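Local coordinates for hypothetical protein TM0486 (Thermotoga maritima, PDB 1VK8) that binds thiamin and is involved in the response of the cell to oxidative conditions, at residues C[14-19]-C[60-65]. Numbering follows the deposited sequence.
Sequences PKVTVS and GEFEEI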
loop_
_atom_site.group_PDB
_atom_site.type_symbol
_atom_site.label_atom_id
_atom_site.label_comp_id
_atom_site.label_asym_id
_atom_site.label_seq_id
_atom_site.Cartn_x
_atom_site.Cartn_y
_atom_site.Cartn_z
ATOM N N PRO C 14 15.199 15.728 -12.567
ATOM C CA PRO C 14 14.740 14.997 -11.362
ATOM C C PRO C 14 13.872 13.758 -11.687
ATOM O O PRO C 14 12.879 13.863 -12.405
ATOM C CB PRO C 14 13.898 16.038 -10.602
ATOM C CG PRO C 14 14.167 17.363 -11.260
ATOM C CD PRO C 14 14.573 17.059 -12.670
ATOM N N LYS C 15 14.242 12.608 -11.128
ATOM C CA LYS C 15 13.494 11.393 -11.277
ATOM C C LYS C 15 12.772 11.073 -9.984
ATOM O O LYS C 15 13.105 11.582 -8.921
ATOM C CB LYS C 15 14.430 10.237 -11.640
ATOM C CG LYS C 15 14.928 10.294 -13.065
ATOM C CD LYS C 15 16.043 9.300 -13.351
ATOM C CE LYS C 15 16.323 9.249 -14.880
ATOM N NZ LYS C 15 17.762 8.962 -15.263
ATOM N N VAL C 16 11.757 10.240 -10.092
ATOM C CA VAL C 16 11.123 9.634 -8.934
ATOM C C VAL C 16 11.252 8.122 -9.101
ATOM O O VAL C 16 11.602 7.663 -10.165
ATOM C CB VAL C 16 9.607 10.011 -8.816
ATOM C CG1 VAL C 16 9.430 11.488 -8.529
ATOM C CG2 VAL C 16 8.812 9.625 -10.069
ATOM N N THR C 17 10.946 7.366 -8.050
ATOM C CA THR C 17 10.714 5.936 -8.182
ATOM C C THR C 17 9.246 5.691 -7.919
ATOM O O THR C 17 8.626 6.358 -7.079
ATOM C CB THR C 17 11.608 5.075 -7.230
ATOM O OG1 THR C 17 11.219 5.268 -5.857
ATOM C CG2 THR C 17 13.060 5.488 -7.283
ATOM N N VAL C 18 8.691 4.748 -8.665
ATOM C CA VAL C 18 7.291 4.369 -8.579
ATOM C C VAL C 18 7.228 2.858 -8.626
ATOM O O VAL C 18 7.618 2.230 -9.623
ATOM C CB VAL C 18 6.466 4.948 -9.761
ATOM C CG1 VAL C 18 5.002 4.589 -9.635
ATOM C CG2 VAL C 18 6.649 6.501 -9.813
ATOM N N SER C 19 6.748 2.269 -7.539
ATOM C CA SER C 19 6.530 0.846 -7.474
ATOM C C SER C 19 5.086 0.572 -7.777
ATOM O O SER C 19 4.195 1.226 -7.252
ATOM C CB SER C 19 6.947 0.339 -6.093
ATOM O OG SER C 19 8.316 0.664 -5.893
ATOM N N GLY C 60 12.037 7.128 -13.202
ATOM C CA GLY C 60 11.924 8.025 -14.329
ATOM C C GLY C 60 11.259 9.316 -13.962
ATOM O O GLY C 60 11.068 9.616 -12.798
ATOM N N GLU C 61 10.901 10.089 -14.981
ATOM C CA GLU C 61 10.280 11.377 -14.770
ATOM C C GLU C 61 8.820 11.155 -14.393
ATOM O O GLU C 61 8.128 10.347 -14.997
ATOM C CB GLU C 61 10.448 12.268 -16.018
ATOM C CG GLU C 61 10.004 13.703 -15.799
ATOM C CD GLU C 61 8.520 13.923 -16.052
ATOM O OE1 GLU C 61 8.017 13.413 -17.090
ATOM O OE2 GLU C 61 7.859 14.640 -15.227
ATOM N N PHE C 62 8.377 11.860 -13.362
ATOM C CA PHE C 62 7.070 11.625 -12.721
ATOM C C PHE C 62 5.853 11.689 -13.663
ATOM O O PHE C 62 5.045 10.778 -13.704
ATOM C CB PHE C 62 6.915 12.613 -11.565
ATOM C CG PHE C 62 5.603 12.527 -10.871
ATOM C CD1 PHE C 62 5.211 11.386 -10.243
ATOM C CD2 PHE C 62 4.763 13.613 -10.848
ATOM C CE1 PHE C 62 3.974 11.315 -9.635
ATOM C CE2 PHE C 62 3.559 13.535 -10.237
ATOM C CZ PHE C 62 3.165 12.388 -9.642
ATOM N N GLU C 63 5.727 12.763 -14.428
ATOM C CA GLU C 63 4.546 12.932 -15.261
ATOM C C GLU C 63 4.524 11.926 -16.403
ATOM O O GLU C 63 3.478 11.444 -16.777
ATOM C CB GLU C 63 4.444 14.372 -15.769
ATOM C CG GLU C 63 4.261 15.321 -14.595
ATOM C CD GLU C 63 3.791 16.720 -14.946
ATOM O OE1 GLU C 63 3.576 17.012 -16.138
ATOM O OE2 GLU C 63 3.623 17.532 -14.001
ATOM N N GLU C 64 5.687 11.591 -16.939
ATOM C CA GLU C 64 5.771 10.543 -17.939
ATOM C C GLU C 64 5.307 9.199 -17.386
ATOM O O GLU C 64 4.551 8.496 -18.039
ATOM C CB GLU C 64 7.199 10.408 -18.442
ATOM C CG GLU C 64 7.306 9.508 -19.669
ATOM C CD GLU C 64 8.726 9.374 -20.206
ATOM O OE1 GLU C 64 9.619 10.200 -19.863
ATOM O OE2 GLU C 64 8.936 8.420 -20.983
ATOM N N ILE C 65 5.746 8.840 -16.186
ATOM C CA ILE C 65 5.308 7.584 -15.544
ATOM C C ILE C 65 3.778 7.606 -15.340
ATOM O O ILE C 65 3.091 6.631 -15.638
ATOM C CB ILE C 65 6.069 7.316 -14.207
ATOM C CG1 ILE C 65 7.545 7.028 -14.422
ATOM C CG2 ILE C 65 5.466 6.106 -13.471
ATOM C CD1 ILE C 65 8.389 7.247 -13.105
HETATM O O HOH W 1 10.319 13.651 -11.852
#
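V16 CG2 is the methyl on which F62 and I65 of the helix start converge. It lies 3.8 Å from F62 CB and, near the plane of the ring, at the edge by CD1; V16 and F62 cross obliquely. Chi1 of -67° puts V16 CG1 anti to the carbonyl carbon, which leaves CG2 between the backbone N and the carbonyl carbon, facing G60 O, F62 and I65. The same methyl is 3.9 Å from I65 CD1. Two residues along the strand, V18 and I65 reach toward each other tip to tip: V18 CG2 is 3.8 Å from I65 CD1 and also touches I65 CG2. In the backbone, V16 and G60 form an antiparallel hydrogen-bonded pair. V16 N donates to G60 O at 2.9 Å and 170°, while G60 N donates back to V16 O at 3.1 Å. The two segments thus join strand 16-24 to the end of strand 56-60 just where the chain passes into helix 62-76, which packs on the four-stranded antiparallel sheet of a ferredoxin-like beta-alpha-beta-beta-alpha-beta fold. An alanine in place of I65 would probably open a gap beside V16 CG2 and leave the tip of V18 without its partner on the helix. E61 is the N-cap of that helix: its carboxylate bends back over the first turn, OE2 accepting from E63 N and OE1 from E64 N, each N-H arriving from above the carboxylate plane. A water donates to P14 O and accepts from F62 N, so that it bridges the P14 carbonyl to the first turn of the helix. The F62 ring also meets Y91 of strand 82-92 edge-to-face, and F62 packs on A73 of a second subunit.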